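Local coordinates for protein EH1AB1 (Metagenome, PDB 6I8F) that hydrolyses esters as a member of the alpha/beta hydrolase superfamily, probably through a serine nucleophile carried on a nucleophile elbow, at residues 123-127 and 323-329; 292-296 and 314-318. All coordinates share one frame; numbering follows the deposited sequence.

Interaction 1. Residues 123-127 and 323-329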
loop_
_atom_site.group_PDB
_atom_site.type_symbol
_atom_site.label_atom_id
_atom_site.label_comp_id
_atom_site.label_asym_id
_atom_site.label_seq_id
_atom_site.Cartn_x
_atom_site.Cartn_y
_atom_site.Cartn_z
ATOM N N LYS A 123 4.524 14.546 4.298
ATOM C CA LYS A 123 3.945 13.295 4.762
ATOM C C LYS A 123 4.968 12.160 4.644
ATOM O O LYS A 123 4.998 11.276 5.482
ATOM C CB LYS A 123 2.689 12.962 3.957
ATOM C CG LYS A 123 1.520 13.902 4.186
ATOM C CD LYS A 123 0.825 13.687 5.504
ATOM C CE LYS A 123 -0.219 14.749 5.767
ATOM N NZ LYS A 123 -0.947 14.465 7.024
ATOM N N SER A 124 5.812 12.207 3.606
ATOM C CA SER A 124 6.794 11.171 3.365
ATOM C C SER A 124 8.073 11.395 4.178
ATOM O O SER A 124 8.809 10.444 4.403
ATOM C CB SER A 124 7.118 11.077 1.908
ATOM O OG SER A 124 7.861 12.212 1.498
ATOM N N ARG A 125 8.343 12.649 4.566
ATOM C CA ARG A 125 9.631 13.073 5.143
ATOM C C ARG A 125 10.738 12.903 4.098
ATOM O O ARG A 125 11.924 12.784 4.448
ATOM C CB ARG A 125 9.979 12.291 6.414
ATOM C CG ARG A 125 8.897 12.298 7.487
ATOM C CD ARG A 125 9.414 11.640 8.760
ATOM N NE ARG A 125 8.393 11.462 9.784
ATOM C CZ ARG A 125 8.525 10.744 10.901
ATOM N NH1 ARG A 125 9.450 9.802 11.013
ATOM N NH2 ARG A 125 7.709 10.981 11.911
ATOM N N CYS A 126 10.347 12.896 2.818
ATOM C CA CYS A 126 11.268 12.829 1.697
ATOM C C CYS A 126 11.288 14.182 0.984
ATOM O O CYS A 126 10.262 14.834 0.888
ATOM C CB CYS A 126 10.855 11.757 0.696
ATOM S SG CYS A 126 10.953 10.069 1.345
ATOM N N GLN A 127 12.468 14.593 0.504
ATOM C CA GLN A 127 12.564 15.685 -0.459
ATOM C C GLN A 127 11.730 15.315 -1.694
ATOM O O GLN A 127 11.754 14.165 -2.102
ATOM C CB GLN A 127 14.023 15.915 -0.857
ATOM C CG GLN A 127 14.173 16.988 -1.927
ATOM C CD GLN A 127 15.598 17.432 -2.152
ATOM O OE1 GLN A 127 15.862 18.626 -2.269
ATOM N NE2 GLN A 127 16.516 16.483 -2.264
ATOM N N MET A 323 6.020 5.328 0.451
ATOM C CA MET A 323 7.356 5.686 0.005
ATOM C C MET A 323 8.272 5.903 1.225
ATOM O O MET A 323 9.383 5.382 1.268
ATOM C CB MET A 323 7.360 6.951 -0.856
ATOM C CG MET A 323 8.767 7.301 -1.354
ATOM S SD MET A 323 8.749 8.667 -2.515
ATOM C CE MET A 323 8.136 9.971 -1.453
ATOM N N GLY A 324 7.802 6.687 2.200
ATOM C CA GLY A 324 8.563 6.985 3.433
ATOM C C GLY A 324 8.929 5.735 4.210
ATOM O O GLY A 324 10.071 5.590 4.700
ATOM N N ALA A 325 7.954 4.830 4.333
ATOM C CA ALA A 325 8.150 3.526 4.965
ATOM C C ALA A 325 9.215 2.737 4.200
ATOM O O ALA A 325 10.099 2.105 4.803
ATOM C CB ALA A 325 6.846 2.770 5.021
ATOM N N HIS A 326 9.142 2.781 2.868
ATOM C CA HIS A 326 10.094 2.049 2.063
ATOM C C HIS A 326 11.512 2.579 2.332
ATOM O O HIS A 326 12.442 1.808 2.444
ATOM C CB HIS A 326 9.730 2.097 0.569
ATOM C CG HIS A 326 10.649 1.263 -0.258
ATOM N ND1 HIS A 326 10.546 -0.124 -0.317
ATOM C CD2 HIS A 326 11.719 1.600 -1.015
ATOM C CE1 HIS A 326 11.510 -0.598 -1.088
ATOM N NE2 HIS A 326 12.237 0.440 -1.540
ATOM N N PHE A 327 11.652 3.900 2.451
ATOM C CA PHE A 327 12.955 4.545 2.577
ATOM C C PHE A 327 13.399 4.689 4.041
ATOM O O PHE A 327 14.499 5.201 4.293
ATOM C CB PHE A 327 12.922 5.905 1.863
ATOM C CG PHE A 327 13.052 5.840 0.360
ATOM C CD1 PHE A 327 13.775 4.829 -0.257
ATOM C CD2 PHE A 327 12.494 6.823 -0.438
ATOM C CE1 PHE A 327 13.908 4.785 -1.639
ATOM C CE2 PHE A 327 12.628 6.780 -1.818
ATOM C CZ PHE A 327 13.335 5.763 -2.418
ATOM N N GLY A 328 12.561 4.250 4.991
ATOM C CA GLY A 328 12.903 4.221 6.419
ATOM C C GLY A 328 12.862 5.593 7.078
ATOM O O GLY A 328 13.640 5.853 7.962
ATOM N N THR A 329 11.923 6.468 6.684
ATOM C CA THR A 329 11.910 7.827 7.221
ATOM C C THR A 329 11.034 7.912 8.479
ATOM O O THR A 329 10.301 6.993 8.816
ATOM C CB THR A 329 11.427 8.848 6.191
ATOM O OG1 THR A 329 10.053 8.568 5.937
ATOM C CG2 THR A 329 12.231 8.805 4.911
ATOM O OXT THR A 329 11.049 8.945 9.166
#

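Interaction 2. Residues 292-296 and 314-318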
loop_
_atom_site.group_PDB
_atom_site.type_symbol
_atom_site.label_atom_id
_atom_site.label_comp_id
_atom_site.label_asym_id
_atom_site.label_seq_id
_atom_site.Cartn_x
_atom_site.Cartn_y
_atom_site.Cartn_z
ATOM N N TYR A 292 -0.134 -2.210 -4.464
ATOM C CA TYR A 292 -1.204 -1.801 -5.360
ATOM C C TYR A 292 -2.403 -1.338 -4.530
ATOM O O TYR A 292 -2.772 -1.993 -3.564
ATOM C CB TYR A 292 -1.647 -2.940 -6.285
ATOM C CG TYR A 292 -2.908 -2.592 -7.030
ATOM C CD1 TYR A 292 -2.874 -1.721 -8.109
ATOM C CD2 TYR A 292 -4.144 -3.039 -6.598
ATOM C CE1 TYR A 292 -4.031 -1.352 -8.776
ATOM C CE2 TYR A 292 -5.313 -2.669 -7.245
ATOM C CZ TYR A 292 -5.260 -1.816 -8.335
ATOM O OH TYR A 292 -6.407 -1.455 -8.983
ATOM N N VAL A 293 -3.015 -0.221 -4.926
ATOM C CA VAL A 293 -4.233 0.242 -4.261
ATOM C C VAL A 293 -5.201 0.797 -5.306
ATOM O O VAL A 293 -4.785 1.498 -6.229
ATOM C CB VAL A 293 -3.953 1.285 -3.162
ATOM C CG1 VAL A 293 -3.198 2.496 -3.681
ATOM C CG2 VAL A 293 -5.246 1.712 -2.477
ATOM N N ASN A 294 -6.488 0.479 -5.107
ATOM C CA ASN A 294 -7.575 1.011 -5.882
ATOM C C ASN A 294 -8.429 1.889 -4.969
ATOM O O ASN A 294 -8.802 1.463 -3.870
ATOM C CB ASN A 294 -8.421 -0.081 -6.544
ATOM C CG ASN A 294 -9.527 0.498 -7.404
ATOM O OD1 ASN A 294 -10.706 0.299 -7.123
ATOM N ND2 ASN A 294 -9.166 1.258 -8.417
ATOM N N TYR A 295 -8.707 3.115 -5.437
ATOM C CA TYR A 295 -9.591 4.067 -4.751
ATOM C C TYR A 295 -10.950 4.034 -5.455
ATOM O O TYR A 295 -11.132 4.700 -6.468
ATOM C CB TYR A 295 -8.987 5.479 -4.719
ATOM C CG TYR A 295 -8.043 5.715 -3.565
ATOM C CD1 TYR A 295 -6.844 5.027 -3.472
ATOM C CD2 TYR A 295 -8.355 6.596 -2.538
ATOM C CE1 TYR A 295 -5.983 5.203 -2.396
ATOM C CE2 TYR A 295 -7.500 6.792 -1.460
ATOM C CZ TYR A 295 -6.309 6.088 -1.390
ATOM O OH TYR A 295 -5.463 6.239 -0.333
ATOM N N PRO A 296 -11.936 3.244 -4.968
ATOM C CA PRO A 296 -13.230 3.153 -5.642
ATOM C C PRO A 296 -13.990 4.484 -5.545
ATOM O O PRO A 296 -13.775 5.271 -4.616
ATOM C CB PRO A 296 -13.973 2.029 -4.904
ATOM C CG PRO A 296 -13.301 1.964 -3.538
ATOM C CD PRO A 296 -11.869 2.410 -3.757
ATOM N N LYS A 314 -6.252 11.770 1.023
ATOM C CA LYS A 314 -6.017 10.432 1.555
ATOM C C LYS A 314 -5.010 9.692 0.664
ATOM O O LYS A 314 -4.096 9.084 1.192
ATOM C CB LYS A 314 -7.334 9.664 1.682
ATOM C CG LYS A 314 -8.318 10.257 2.682
ATOM C CD LYS A 314 -8.453 9.463 3.963
ATOM C CE LYS A 314 -8.872 10.314 5.148
ATOM N NZ LYS A 314 -10.158 11.005 4.878
ATOM N N ALA A 315 -5.170 9.795 -0.672
ATOM C CA ALA A 315 -4.285 9.146 -1.645
ATOM C C ALA A 315 -2.867 9.725 -1.570
ATOM O O ALA A 315 -1.888 8.955 -1.625
ATOM C CB ALA A 315 -4.831 9.263 -3.039
ATOM N N ASN A 316 -2.770 11.058 -1.485
ATOM C CA ASN A 316 -1.505 11.772 -1.240
ATOM C C ASN A 316 -0.798 11.133 -0.038
ATOM O O ASN A 316 0.357 10.696 -0.130
ATOM C CB ASN A 316 -1.700 13.270 -0.963
ATOM C CG ASN A 316 -2.154 14.114 -2.143
ATOM O OD1 ASN A 316 -2.508 15.286 -1.952
ATOM N ND2 ASN A 316 -2.149 13.559 -3.350
ATOM N N ASP A 317 -1.513 11.083 1.092
ATOM C CA ASP A 317 -0.953 10.610 2.362
ATOM C C ASP A 317 -0.529 9.135 2.251
ATOM O O ASP A 317 0.509 8.745 2.795
ATOM C CB ASP A 317 -1.940 10.855 3.506
ATOM C CG ASP A 317 -2.191 12.336 3.753
ATOM O OD1 ASP A 317 -1.490 13.172 3.123
ATOM O OD2 ASP A 317 -3.103 12.657 4.541
ATOM N N GLU A 318 -1.330 8.305 1.566
ATOM C CA GLU A 318 -0.989 6.882 1.413
ATOM C C GLU A 318 0.278 6.708 0.552
ATOM O O GLU A 318 1.168 5.941 0.892
ATOM C CB GLU A 318 -2.146 6.080 0.817
ATOM C CG GLU A 318 -1.793 4.622 0.664
ATOM C CD GLU A 318 -2.917 3.671 0.302
ATOM O OE1 GLU A 318 -4.062 4.130 0.057
ATOM O OE2 GLU A 318 -2.626 2.472 0.245
#

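Interaction 1. Residues 123-127 and 323-329
The C-terminal end of an alpha/beta hydrolase closes here against the turn that follows helix 114-124, with Thr-329 meeting Ser-124 and Arg-125. Gly-328, the first residue to leave helical phi/psi after helix 310-327, has positive phi in a Schellman motif, and Thr-329 N bonds back to Gly-324 O at 2.9 Å. The chain is thereby folded back so that the last residue faces the other segment. Thr-329 OG1 donates to Ser-124 O at 2.7 Å, tilted 22° from the carbonyl plane. A chi1 of 67° places OG1 of Thr-329 for this bond, between the residue's own backbone N and carbonyl carbon. The terminal carboxylate is held by Arg-125, whose NH1 lies 2.6 Å from Thr-329 OXT in a nearly straight salt bridge (166° at the hydrogen); the oxygen sits at the guanidinium edge, in its plane. Arg-125 itself leaves the helix with positive phi.

Beside these polar bonds the packing is largely apolar. Met-323 CE comes within 3.7 Å of Ser-124 CB and also touches Cys-126 CB. The Cys-126 sulfur lies at the edge of the Phe-327 ring, with SG 4.0 Å from CD2, a sulfur-aromatic contact. Gly-324 lets the backbones close to 4.5 Å between its CA and that of Ser-124; a CB there would clash with Ser-124 O. Ser-124 OG accepts from Cys-126 N in an ST turn and also bonds to Leu-120 O.

Strand 94-100 underlies the contact, its Pro-95 touching Cys-126, Phe-327 and Thr-329, while Ala-170 of strand 169-174 meets Met-323 and Phe-327.

Interaction 2. Residues 292-296 and 314-318
With CG anti to the carbonyl carbon (chi1 -85°), the Tyr-295 ring leaves strand 292-296 for helix 314-318, where Glu-318 meets it on a chain that starts anti to its backbone N and stays extended beyond CG. The two side chains run alongside each other, pointing oppositely, and Tyr-295 OH donates to Glu-318 OE1 at 2.6 Å. OE1 accepts the hydrogen bond through its anti lone pair, on the side away from OE2, and ring and carboxylate planes stand 49° apart. The other oxygen, Glu-318 OE2, is bound by Thr-291 OG1 of the second subunit, so each carboxylate oxygen of this buried acid has a hydroxyl partner.

One face of the ring receives Ala-315: its CB lies 4.1 Å from the Tyr-295 ring centroid, a CH-pi contact offset toward the rim. The Lys-314 CB lies at the ring edge, 4.3 Å from Tyr-295 CE2. Val-293, two residues back on the same side of the strand, packs against the carboxylate, its CG2 3.7 Å from Glu-318 OE1 and its CB and CG1 nearer OE2. A phenylalanine in place of Tyr-295 would probably leave Glu-318 OE1, in a buried setting, without its hydroxyl donor.

Strand and helix segments run antiparallel (172°) with their axes 11.0 Å apart, the layer spacing of a helix packed on a sheet. Leu-265 of the adjacent strand 262-267 touches Val-293, Tyr-295 and Ala-315, and Phe-302 meets the tyrosine ring. Strand 290-296 is outermost in its own chain, yet Tyr-292, Val-293 and Asn-294 pair antiparallel with a strand of the second subunit, which carries the sheet across the interface.

Overall arrangement
From the N terminus, the chain first reaches residues 123-127, at the end of helix 114-124 and the start of strand 127-132. Interaction 1 closes its loop only at the C terminus, with 195 residues intervening. Interaction 2 nests inside that loop: strand 290-296 returns after 17 residues to the first half of helix 310-327, whose far end serves interaction 1. This last helix thus packs with its first half on strand 290-296, an edge strand within its own chain, while its C-terminal end meets the turn after helix 114-124. The contact centres lie 16 Å apart, bridged where Lys-123 CG packs 3.3 Å from Asp-317 OD1. Both also touch the second subunit.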